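Local atomic coordinates of choline kinase (Streptococcus pneumoniae, PDB entry 4R78), a protein that probably transfers a phosphate group to choline, as a choline kinase of protein kinase-like fold, and binds adenosine monophosphate. Residues Gly47-Asn50 and Gln51-Leu54; Glu170-Arg173 and Asn174-Ser178; Ile260-Tyr263 and Lys264-Asp268. All coordinates share one frame; numbering follows the deposited sequence.

Contact 1: residues Gly47-Asn50 and Gln51-Leu54; sequences GMTN and QNYL. With AMP (adenosine monophosphate), chain C.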
ATOM      1  N   GLY A  47      -3.895   0.259  14.558  1.00 24.11           N
ATOM      2  CA  GLY A  47      -3.034  -0.204  13.494  1.00 22.87           C
ATOM      3  C   GLY A  47      -1.570  -0.301  13.861  1.00 21.80           C
ATOM      4  O   GLY A  47      -1.127   0.169  14.911  1.00 21.83           O
ATOM      5  N   MET A  48      -0.830  -0.909  12.949  1.00 20.94           N
ATOM      6  CA  MET A  48       0.587  -1.173  13.103  1.00 20.04           C
ATOM      7  C   MET A  48       1.434   0.100  13.172  1.00 18.98           C
ATOM      8  O   MET A  48       2.301   0.226  14.043  1.00 18.43           O
ATOM      9  CB  MET A  48       1.022  -2.040  11.929  1.00 20.42           C
ATOM     10  CG  MET A  48       2.473  -2.350  11.870  1.00 21.87           C
ATOM     11  SD  MET A  48       2.724  -3.366  10.422  1.00 24.44           S
ATOM     12  CE  MET A  48       4.496  -3.468  10.447  1.00 24.54           C
ATOM     13  N   THR A  49       1.178   1.035  12.257  1.00 17.95           N
ATOM     14  CA  THR A  49       1.986   2.250  12.134  1.00 17.17           C
ATOM     15  C   THR A  49       1.380   3.434  12.879  1.00 16.83           C
ATOM     16  O   THR A  49       0.244   3.368  13.344  1.00 16.71           O
ATOM     17  CB  THR A  49       2.193   2.662  10.653  1.00 17.07           C
ATOM     18  OG1 THR A  49       0.993   3.263  10.140  1.00 17.01           O
ATOM     19  CG2 THR A  49       2.592   1.462   9.793  1.00 16.97           C
ATOM     20  N   ASN A  50       2.151   4.518  12.968  1.00 16.19           N
ATOM     21  CA  ASN A  50       1.705   5.760  13.595  1.00 16.05           C
ATOM     22  C   ASN A  50       1.145   6.772  12.592  1.00 15.96           C
ATOM     23  O   ASN A  50       1.125   7.975  12.860  1.00 15.95           O
ATOM     24  CB  ASN A  50       2.843   6.395  14.416  1.00 15.88           C
ATOM     25  CG  ASN A  50       4.047   6.811  13.561  1.00 16.30           C
ATOM     26  OD1 ASN A  50       3.983   6.849  12.332  1.00 16.31           O
ATOM     27  ND2 ASN A  50       5.154   7.122  14.225  1.00 16.49           N
ATOM     28  N   GLN A  51       0.693   6.285  11.440  1.00 15.86           N
ATOM     29  CA  GLN A  51       0.249   7.171  10.358  1.00 15.79           C
ATOM     30  C   GLN A  51      -1.196   7.651  10.451  1.00 15.81           C
ATOM     31  O   GLN A  51      -1.541   8.682   9.874  1.00 15.18           O
ATOM     32  CB  GLN A  51       0.436   6.492   9.004  1.00 15.86           C
ATOM     33  CG  GLN A  51       1.868   6.214   8.624  1.00 16.77           C
ATOM     34  CD  GLN A  51       1.949   5.460   7.324  1.00 17.97           C
ATOM     35  OE1 GLN A  51       2.206   6.044   6.270  1.00 18.92           O
ATOM     36  NE2 GLN A  51       1.693   4.157   7.380  1.00 18.87           N
ATOM     37  N   ASN A  52      -2.038   6.898  11.147  1.00 15.68           N
ATOM     38  CA  ASN A  52      -3.481   7.071  11.020  1.00 15.95           C
ATOM     39  C   ASN A  52      -4.131   7.745  12.221  1.00 15.81           C
ATOM     40  O   ASN A  52      -3.887   7.367  13.369  1.00 16.09           O
ATOM     41  CB  ASN A  52      -4.126   5.721  10.717  1.00 16.19           C
ATOM     42  CG  ASN A  52      -3.556   5.089   9.459  1.00 17.14           C
ATOM     43  OD1 ASN A  52      -3.693   5.635   8.365  1.00 19.29           O
ATOM     44  ND2 ASN A  52      -2.882   3.956   9.614  1.00 19.48           N
ATOM     45  N   TYR A  53      -4.959   8.749  11.932  1.00 16.09           N
ATOM     46  CA  TYR A  53      -5.562   9.601  12.957  1.00 16.68           C
ATOM     47  C   TYR A  53      -7.012   9.932  12.651  1.00 16.96           C
ATOM     48  O   TYR A  53      -7.413  10.018  11.487  1.00 17.02           O
ATOM     49  CB  TYR A  53      -4.771  10.909  13.114  1.00 16.70           C
ATOM     50  CG  TYR A  53      -3.333  10.702  13.516  1.00 16.83           C
ATOM     51  CD1 TYR A  53      -2.947  10.775  14.852  1.00 17.91           C
ATOM     52  CD2 TYR A  53      -2.360  10.417  12.562  1.00 17.77           C
ATOM     53  CE1 TYR A  53      -1.625  10.568  15.226  1.00 19.53           C
ATOM     54  CE2 TYR A  53      -1.044  10.210  12.921  1.00 18.46           C
ATOM     55  CZ  TYR A  53      -0.681  10.286  14.253  1.00 19.41           C
ATOM     56  OH  TYR A  53       0.625  10.075  14.613  1.00 21.35           O
ATOM     57  N   LEU A  54      -7.792  10.117  13.712  1.00 17.59           N
ATOM     58  CA  LEU A  54      -9.152  10.610  13.596  1.00 18.33           C
ATOM     59  C   LEU A  54      -9.190  12.038  14.126  1.00 18.48           C
ATOM     60  O   LEU A  54      -8.838  12.287  15.279  1.00 18.43           O
ATOM     61  CB  LEU A  54     -10.120   9.721  14.385  1.00 18.56           C
ATOM     62  CG  LEU A  54     -11.581  10.174  14.501  1.00 19.50           C
ATOM     63  CD1 LEU A  54     -12.245  10.243  13.134  1.00 20.94           C
ATOM     64  CD2 LEU A  54     -12.347   9.234  15.418  1.00 20.15           C
TER
HETATM   65  P   AMP C 302      -4.597   1.239   7.003  0.20 35.70           P
HETATM   66  O1P AMP C 302      -3.204   1.233   6.421  0.50 35.91           O
HETATM   67  O2P AMP C 302      -4.698   0.643   8.386  0.30 35.77           O
HETATM   68  O3P AMP C 302      -5.670   0.780   6.046  0.30 35.60           O
HETATM   69  O5' AMP C 302      -4.936   2.797   7.229  0.20 35.33           O
HETATM   70  C5' AMP C 302      -6.275   3.271   7.089  0.50 34.73           C
HETATM   71  C4' AMP C 302      -7.165   2.628   8.145  0.50 34.28           C
HETATM   72  O4' AMP C 302      -8.028   3.615   8.720  0.50 34.22           O
HETATM   73  C3' AMP C 302      -8.058   1.555   7.542  0.50 33.98           C
HETATM   74  O3' AMP C 302      -7.573   0.245   7.857  1.00 33.21           O
HETATM   75  C2' AMP C 302      -9.430   1.796   8.139  0.50 33.91           C
HETATM   76  O2' AMP C 302      -9.642   0.950   9.268  1.00 33.89           O
HETATM   77  C1' AMP C 302      -9.406   3.233   8.629  0.50 34.03           C
HETATM   78  N9  AMP C 302     -10.133   4.117   7.678  1.00 34.04           N
HETATM   79  C8  AMP C 302      -9.628   4.630   6.539  1.00 33.64           C
HETATM   80  N7  AMP C 302     -10.532   5.403   5.889  1.00 33.67           N
HETATM   81  C5  AMP C 302     -11.652   5.401   6.627  1.00 34.14           C
HETATM   82  C6  AMP C 302     -12.993   6.019   6.519  1.00 33.95           C
HETATM   83  N6  AMP C 302     -13.298   6.808   5.461  1.00 34.47           N
HETATM   84  N1  AMP C 302     -13.887   5.772   7.504  1.00 34.10           N
HETATM   85  C2  AMP C 302     -13.585   4.987   8.558  1.00 34.34           C
HETATM   86  N3  AMP C 302     -12.385   4.392   8.720  1.00 34.26           N
HETATM   87  C4  AMP C 302     -11.391   4.554   7.807  1.00 33.93           C
HETATM   88  O   HOH W   1      -2.038   4.665  13.129  1.00 29.44           O
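Thr49 and Gln51 meet in the loop that joins antiparallel strands 39-44 and 52-57, which in a protein kinase-like fold is the position of the nucleotide-binding loop; AMP lies beside it. Gln51 NE2 donates to Thr49 OG1 at 3.0 Å, with a nearly straight N-H...O angle of 168° and the hydroxyl lying in the amide plane. A weak second bond runs from Gln51 N to the same OG1 (3.3 Å), so one hydroxyl accepts both a backbone and a side-chain N-H. Thr49 can do this because chi1 of 76° swings OG1 between its own backbone N and carbonyl carbon. A water molecule accepts the N-H of Asn52 N at 3.0 Å and lies 2.6 Å from Thr49 O, bridging loop and strand start. Tyr53 reaches back with OH 2.8 Å from Asn50 O, a weak bond whose proton has another acceptor near.

AMP O5' is 3.3 Å from Asn52 OD1 and 3.4 Å from Asn52 ND2; the ester oxygen lies above the amide plane, favouring neither end. Gln51 NE2 is also hydrogen-bonded to a MES molecule, probably from the crystallisation liquor. Backbone bonds of Gln51 and Tyr53 with Phe66 and Val64, and of Asn52 and Leu54 with Leu45 and Glu43, set strand 52-57 between strands 61-66 and 39-44, while the Tyr53 ring rests on helix 20-30.

Contact 2: residues Glu170-Arg173 and Asn174-Ser178; sequences ESVR and NAVFS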
ATOM      1  N   GLU A 170      24.052 -10.391   1.763  1.00 13.66           N
ATOM      2  CA  GLU A 170      24.649 -10.335   0.427  1.00 14.32           C
ATOM      3  C   GLU A 170      24.161 -11.460  -0.492  1.00 14.45           C
ATOM      4  O   GLU A 170      23.756 -11.203  -1.627  1.00 14.50           O
ATOM      5  CB  GLU A 170      26.177 -10.274   0.500  1.00 14.55           C
ATOM      6  CG  GLU A 170      26.710  -8.909   0.899  1.00 15.91           C
ATOM      7  CD  GLU A 170      26.236  -7.791  -0.020  1.00 17.10           C
ATOM      8  OE1 GLU A 170      25.660  -6.811   0.494  1.00 19.76           O
ATOM      9  OE2 GLU A 170      26.428  -7.898  -1.251  1.00 17.72           O
ATOM     10  N   SER A 171      24.163 -12.695   0.004  1.00 14.45           N
ATOM     11  CA  SER A 171      23.649 -13.826  -0.774  1.00 14.61           C
ATOM     12  C   SER A 171      22.160 -13.697  -1.109  1.00 14.22           C
ATOM     13  O   SER A 171      21.737 -14.022  -2.217  1.00 14.70           O
ATOM     14  CB  SER A 171      23.917 -15.149  -0.060  1.00 15.03           C
ATOM     15  OG  SER A 171      25.301 -15.460  -0.075  1.00 16.57           O
ATOM     16  N   VAL A 172      21.366 -13.227  -0.152  1.00 13.91           N
ATOM     17  CA  VAL A 172      19.936 -13.035  -0.392  1.00 13.82           C
ATOM     18  C   VAL A 172      19.707 -11.915  -1.415  1.00 14.13           C
ATOM     19  O   VAL A 172      18.958 -12.088  -2.378  1.00 13.82           O
ATOM     20  CB  VAL A 172      19.167 -12.783   0.933  1.00 13.69           C
ATOM     21  CG1 VAL A 172      17.715 -12.406   0.663  1.00 13.67           C
ATOM     22  CG2 VAL A 172      19.228 -14.027   1.822  1.00 13.83           C
ATOM     23  N   ARG A 173      20.387 -10.788  -1.205  1.00 14.15           N
ATOM     24  CA  ARG A 173      20.302  -9.629  -2.093  1.00 14.14           C
ATOM     25  C   ARG A 173      20.612 -10.011  -3.540  1.00 14.00           C
ATOM     26  O   ARG A 173      19.840  -9.704  -4.450  1.00 13.83           O
ATOM     27  CB  ARG A 173      21.264  -8.540  -1.616  1.00 14.20           C
ATOM     28  CG  ARG A 173      21.134  -7.216  -2.335  1.00 14.69           C
ATOM     29  CD  ARG A 173      22.213  -6.257  -1.877  1.00 15.28           C
ATOM     30  NE  ARG A 173      21.960  -4.903  -2.368  1.00 16.07           N
ATOM     31  CZ  ARG A 173      22.437  -4.409  -3.504  1.00 16.73           C
ATOM     32  NH1 ARG A 173      23.214  -5.152  -4.284  1.00 16.90           N
ATOM     33  NH2 ARG A 173      22.136  -3.166  -3.860  1.00 17.41           N
ATOM     34  N   ASN A 174      21.733 -10.696  -3.748  1.00 14.07           N
ATOM     35  CA  ASN A 174      22.128 -11.094  -5.095  1.00 14.43           C
ATOM     36  C   ASN A 174      21.121 -12.040  -5.746  1.00 14.48           C
ATOM     37  O   ASN A 174      20.848 -11.940  -6.945  1.00 14.74           O
ATOM     38  CB  ASN A 174      23.535 -11.700  -5.104  1.00 14.75           C
ATOM     39  CG  ASN A 174      24.615 -10.698  -4.717  1.00 15.37           C
ATOM     40  OD1 ASN A 174      25.634 -11.070  -4.145  1.00 16.83           O
ATOM     41  ND2 ASN A 174      24.397  -9.423  -5.029  1.00 15.57           N
ATOM     42  N   ALA A 175      20.564 -12.955  -4.958  1.00 14.29           N
ATOM     43  CA  ALA A 175      19.527 -13.857  -5.459  1.00 14.33           C
ATOM     44  C   ALA A 175      18.266 -13.086  -5.855  1.00 14.53           C
ATOM     45  O   ALA A 175      17.654 -13.375  -6.880  1.00 14.51           O
ATOM     46  CB  ALA A 175      19.205 -14.940  -4.434  1.00 14.37           C
ATOM     47  N   VAL A 176      17.890 -12.100  -5.043  1.00 14.41           N
ATOM     48  CA  VAL A 176      16.742 -11.244  -5.356  1.00 14.39           C
ATOM     49  C   VAL A 176      16.988 -10.446  -6.643  1.00 14.41           C
ATOM     50  O   VAL A 176      16.136 -10.428  -7.537  1.00 14.15           O
ATOM     51  CB  VAL A 176      16.381 -10.316  -4.171  1.00 14.27           C
ATOM     52  CG1 VAL A 176      15.331  -9.282  -4.587  1.00 14.50           C
ATOM     53  CG2 VAL A 176      15.869 -11.138  -2.999  1.00 14.07           C
ATOM     54  N   PHE A 177      18.159  -9.819  -6.748  1.00 14.53           N
ATOM     55  CA  PHE A 177      18.495  -9.028  -7.938  1.00 14.99           C
ATOM     56  C   PHE A 177      18.621  -9.863  -9.216  1.00 15.28           C
ATOM     57  O   PHE A 177      18.499  -9.327 -10.320  1.00 15.27           O
ATOM     58  CB  PHE A 177      19.760  -8.186  -7.709  1.00 14.92           C
ATOM     59  CG  PHE A 177      19.497  -6.847  -7.062  1.00 15.61           C
ATOM     60  CD1 PHE A 177      19.269  -5.714  -7.838  1.00 16.63           C
ATOM     61  CD2 PHE A 177      19.482  -6.720  -5.677  1.00 16.32           C
ATOM     62  CE1 PHE A 177      19.030  -4.473  -7.242  1.00 17.23           C
ATOM     63  CE2 PHE A 177      19.240  -5.481  -5.071  1.00 17.09           C
ATOM     64  CZ  PHE A 177      19.015  -4.360  -5.858  1.00 16.93           C
ATOM     65  N   SER A 178      18.865 -11.168  -9.064  1.00 15.67           N
ATOM     66  CA  SER A 178      18.932 -12.069 -10.217  1.00 16.41           C
ATOM     67  C   SER A 178      17.563 -12.242 -10.875  1.00 16.29           C
ATOM     68  O   SER A 178      17.470 -12.651 -12.033  1.00 16.20           O
ATOM     69  CB  SER A 178      19.517 -13.434  -9.828  1.00 16.53           C
ATOM     70  OG  SER A 178      18.546 -14.264  -9.212  1.00 19.55           O
TER
HETATM   71  O   HOH W   2      27.695  -9.394  -3.015  1.00 19.10           O
HETATM   72  O   HOH W   3      24.996  -7.284  -3.594  1.00 21.53           O
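Arg173 and Phe177, one helical turn apart, lay a guanidinium group against the rim of a phenyl ring. Phe177 CE2 stands over the centre of the guanidinium, 3.7 Å from Arg173 CZ; the two planes are inclined by 31°, and the guanidinium lies off the ring centre, toward CE2. The aliphatic part takes part as well: Arg173 CG is 3.8 Å from Phe177 CE2. With CG opposite the backbone N (chi1 -172°) and the chain extended to NE, the arginine crosses the phenylalanine side chain obliquely and brings one guanidinium face against CE2. Phe177 CD2 in turn approaches Arg173 O in the ring plane at 3.2 Å, and that carbonyl also accepts the helical bond from Phe177 N (2.8 Å).

At the guanidinium edge, where Asn174 ND2 lies near its plane, polar groups meet through water. One water molecule accepts from Arg173 NH1 and Asn174 ND2 and donates to Glu170 OE2 at 2.8 Å; a second donates to both Glu170 OE2 and Asn174 OD1, the latter at 2.9 Å. The Glu170 carboxylate and the Asn174 amide are thus joined without direct bonding, their OE2 and OD1 being 4.4 Å apart. Near the end of the helix, Ser178 OG donates to Ala175 O.

Arg173 NE forms a salt bridge with Glu157 of helix 149-159, on which Phe177 also packs at Ile153 and Lys154. Val172 faces helix 288-303, and Val176 inserts between helices 149-159 and 257-280.

Contact 3: residues Ile260-Tyr263 and Lys264-Asp268; sequences IAIY and KILQD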
ATOM      1  N   ILE A 260       3.669 -13.750 -10.289  1.00 13.87           N
ATOM      2  CA  ILE A 260       3.138 -13.669  -8.933  1.00 13.91           C
ATOM      3  C   ILE A 260       4.170 -14.178  -7.921  1.00 13.80           C
ATOM      4  O   ILE A 260       4.431 -13.518  -6.914  1.00 13.96           O
ATOM      5  CB  ILE A 260       1.787 -14.416  -8.803  1.00 13.74           C
ATOM      6  CG1 ILE A 260       0.709 -13.683  -9.607  1.00 14.29           C
ATOM      7  CG2 ILE A 260       1.357 -14.535  -7.332  1.00 13.87           C
ATOM      8  CD1 ILE A 260      -0.572 -14.478  -9.797  1.00 14.99           C
ATOM      9  N   ALA A 261       4.763 -15.336  -8.201  1.00 13.75           N
ATOM     10  CA  ALA A 261       5.754 -15.925  -7.303  1.00 13.40           C
ATOM     11  C   ALA A 261       6.961 -14.999  -7.116  1.00 13.44           C
ATOM     12  O   ALA A 261       7.448 -14.815  -5.998  1.00 13.62           O
ATOM     13  CB  ALA A 261       6.194 -17.293  -7.821  1.00 13.29           C
ATOM     14  N   ILE A 262       7.426 -14.410  -8.216  1.00 13.38           N
ATOM     15  CA  ILE A 262       8.560 -13.487  -8.186  1.00 13.22           C
ATOM     16  C   ILE A 262       8.241 -12.218  -7.392  1.00 12.97           C
ATOM     17  O   ILE A 262       9.042 -11.785  -6.560  1.00 13.11           O
ATOM     18  CB  ILE A 262       9.060 -13.154  -9.617  1.00 13.39           C
ATOM     19  CG1 ILE A 262       9.695 -14.402 -10.245  1.00 14.71           C
ATOM     20  CG2 ILE A 262      10.053 -11.991  -9.590  1.00 13.48           C
ATOM     21  CD1 ILE A 262       9.944 -14.321 -11.747  1.00 15.67           C
ATOM     22  N   TYR A 263       7.069 -11.636  -7.633  1.00 12.80           N
ATOM     23  CA  TYR A 263       6.690 -10.407  -6.943  1.00 12.67           C
ATOM     24  C   TYR A 263       6.466 -10.593  -5.445  1.00 12.67           C
ATOM     25  O   TYR A 263       6.728  -9.674  -4.677  1.00 13.16           O
ATOM     26  CB  TYR A 263       5.502  -9.713  -7.623  1.00 12.51           C
ATOM     27  CG  TYR A 263       5.868  -9.104  -8.962  1.00 12.75           C
ATOM     28  CD1 TYR A 263       6.987  -8.279  -9.086  1.00 13.14           C
ATOM     29  CD2 TYR A 263       5.097  -9.343 -10.098  1.00 13.39           C
ATOM     30  CE1 TYR A 263       7.340  -7.719 -10.307  1.00 14.11           C
ATOM     31  CE2 TYR A 263       5.441  -8.784 -11.332  1.00 13.89           C
ATOM     32  CZ  TYR A 263       6.560  -7.972 -11.422  1.00 14.41           C
ATOM     33  OH  TYR A 263       6.913  -7.412 -12.629  1.00 15.25           O
ATOM     34  N   LYS A 264       6.037 -11.787  -5.031  1.00 12.66           N
ATOM     35  CA  LYS A 264       5.948 -12.109  -3.600  1.00 12.48           C
ATOM     36  C   LYS A 264       7.323 -11.969  -2.937  1.00 12.53           C
ATOM     37  O   LYS A 264       7.438 -11.390  -1.863  1.00 12.22           O
ATOM     38  CB  LYS A 264       5.397 -13.525  -3.382  1.00 12.48           C
ATOM     39  CG  LYS A 264       3.896 -13.680  -3.612  1.00 13.10           C
ATOM     40  CD  LYS A 264       3.480 -15.116  -3.337  1.00 12.90           C
ATOM     41  CE  LYS A 264       1.983 -15.320  -3.483  1.00 12.79           C
ATOM     42  NZ  LYS A 264       1.649 -16.776  -3.449  1.00 15.45           N
ATOM     43  N   ILE A 265       8.363 -12.490  -3.590  1.00 12.55           N
ATOM     44  CA  ILE A 265       9.727 -12.396  -3.066  1.00 12.63           C
ATOM     45  C   ILE A 265      10.200 -10.944  -3.002  1.00 12.63           C
ATOM     46  O   ILE A 265      10.799 -10.519  -2.010  1.00 12.73           O
ATOM     47  CB  ILE A 265      10.721 -13.247  -3.900  1.00 12.74           C
ATOM     48  CG1 ILE A 265      10.384 -14.737  -3.778  1.00 12.83           C
ATOM     49  CG2 ILE A 265      12.167 -13.002  -3.452  1.00 12.86           C
ATOM     50  CD1 ILE A 265      10.981 -15.592  -4.883  1.00 13.80           C
ATOM     51  N   LEU A 266       9.908 -10.183  -4.055  1.00 12.50           N
ATOM     52  CA  LEU A 266      10.316  -8.786  -4.105  1.00 12.47           C
ATOM     53  C   LEU A 266       9.614  -7.969  -3.029  1.00 12.46           C
ATOM     54  O   LEU A 266      10.224  -7.101  -2.415  1.00 12.66           O
ATOM     55  CB  LEU A 266      10.065  -8.188  -5.493  1.00 12.65           C
ATOM     56  CG  LEU A 266      10.910  -8.728  -6.650  1.00 14.01           C
ATOM     57  CD1 LEU A 266      10.574  -8.001  -7.928  1.00 15.52           C
ATOM     58  CD2 LEU A 266      12.386  -8.591  -6.356  1.00 17.28           C
ATOM     59  N   GLN A 267       8.341  -8.269  -2.790  1.00 12.31           N
ATOM     60  CA  GLN A 267       7.566  -7.586  -1.756  1.00 12.21           C
ATOM     61  C   GLN A 267       8.093  -7.867  -0.353  1.00 12.30           C
ATOM     62  O   GLN A 267       8.279  -6.944   0.435  1.00 12.77           O
ATOM     63  CB  GLN A 267       6.082  -7.943  -1.869  1.00 11.91           C
ATOM     64  CG  GLN A 267       5.404  -7.178  -2.990  1.00 13.05           C
ATOM     65  CD  GLN A 267       4.134  -7.813  -3.514  1.00 13.11           C
ATOM     66  OE1 GLN A 267       3.758  -7.601  -4.674  1.00 14.05           O
ATOM     67  NE2 GLN A 267       3.460  -8.579  -2.676  1.00 12.31           N
ATOM     68  N   ASP A 268       8.352  -9.134  -0.043  1.00 12.22           N
ATOM     69  CA  ASP A 268       8.908  -9.471   1.260  1.00 12.15           C
ATOM     70  C   ASP A 268      10.256  -8.787   1.495  1.00 12.27           C
ATOM     71  O   ASP A 268      10.524  -8.310   2.601  1.00 13.09           O
ATOM     72  CB  ASP A 268       9.011 -10.983   1.441  1.00 12.17           C
ATOM     73  CG  ASP A 268       7.715 -11.598   1.929  1.00 13.24           C
ATOM     74  OD1 ASP A 268       6.895 -10.887   2.551  1.00 13.02           O
ATOM     75  OD2 ASP A 268       7.516 -12.807   1.706  1.00 13.27           O
TER
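Tyr263 and Leu266 form the closest apolar pair between residues 260-263 and 264-268: Leu266 CD1 lies 3.8 Å from Tyr263 CD1 and 4.0 Å from Tyr263 CE1, meeting the ring at a slant. The same methyl is 4.4 Å from Ile262 CG2, a looser contact, so that one leucine branch touches both earlier side chains. Leu266 CG lies beside its own backbone N (chi1 -67°), which sends the branched end back along the helix toward them. Slightly earlier in the helix, the aliphatic run of Lys264 passes Ile260: Lys264 CE is 4.0 Å from Ile260 CG2, while Lys264 CG lies 3.3 Å from Ile260 O.

All of these are spacings of three or four residues within the long helix 257-280, and the backbone shows regular alpha-helical pairing: Lys264 N to Ile260 O at 3.0 Å (N-H...O angle 155°), Leu266 N to Ile262 O at 3.1 Å, and Gln267 N to Tyr263 O. The bond from Ile265 N to Ala261 O is longer and weak.

Further out, Lys264 NZ forms a salt bridge with Glu241, so its extended chain carries the charge away from the apolar group to helix 238-248. Asp268 is gripped by two arginines of helix 288-303, OD1 by Arg292 and OD2 by Arg295. Tyr263 and Ile262 lean on Leu183 of helix 179-186, while Ile260 meets Met224 of helix 223-233.

Along the chain the contacts follow one another in the order 1, 2, 3. Contact 1 belongs to the five-stranded antiparallel sheet, which forms part of the AMP pocket; the other two lie in the helical part, on helices 169-177 and 257-280. Centres of contacts 1 and 2 are 33 Å apart, those of 1 and 3 are 26 Å apart, and neither pair touches. Contacts 2 and 3, with centres 13 Å apart, do meet: Val176 CG1 lies 3.5 Å from Leu266 CD2, and Val176 CG2 packs near Ile265 CG2. Helix 288-303 packs against both. The two helical contacts are thus part of one packed group of helices, remote from the AMP beside contact 1.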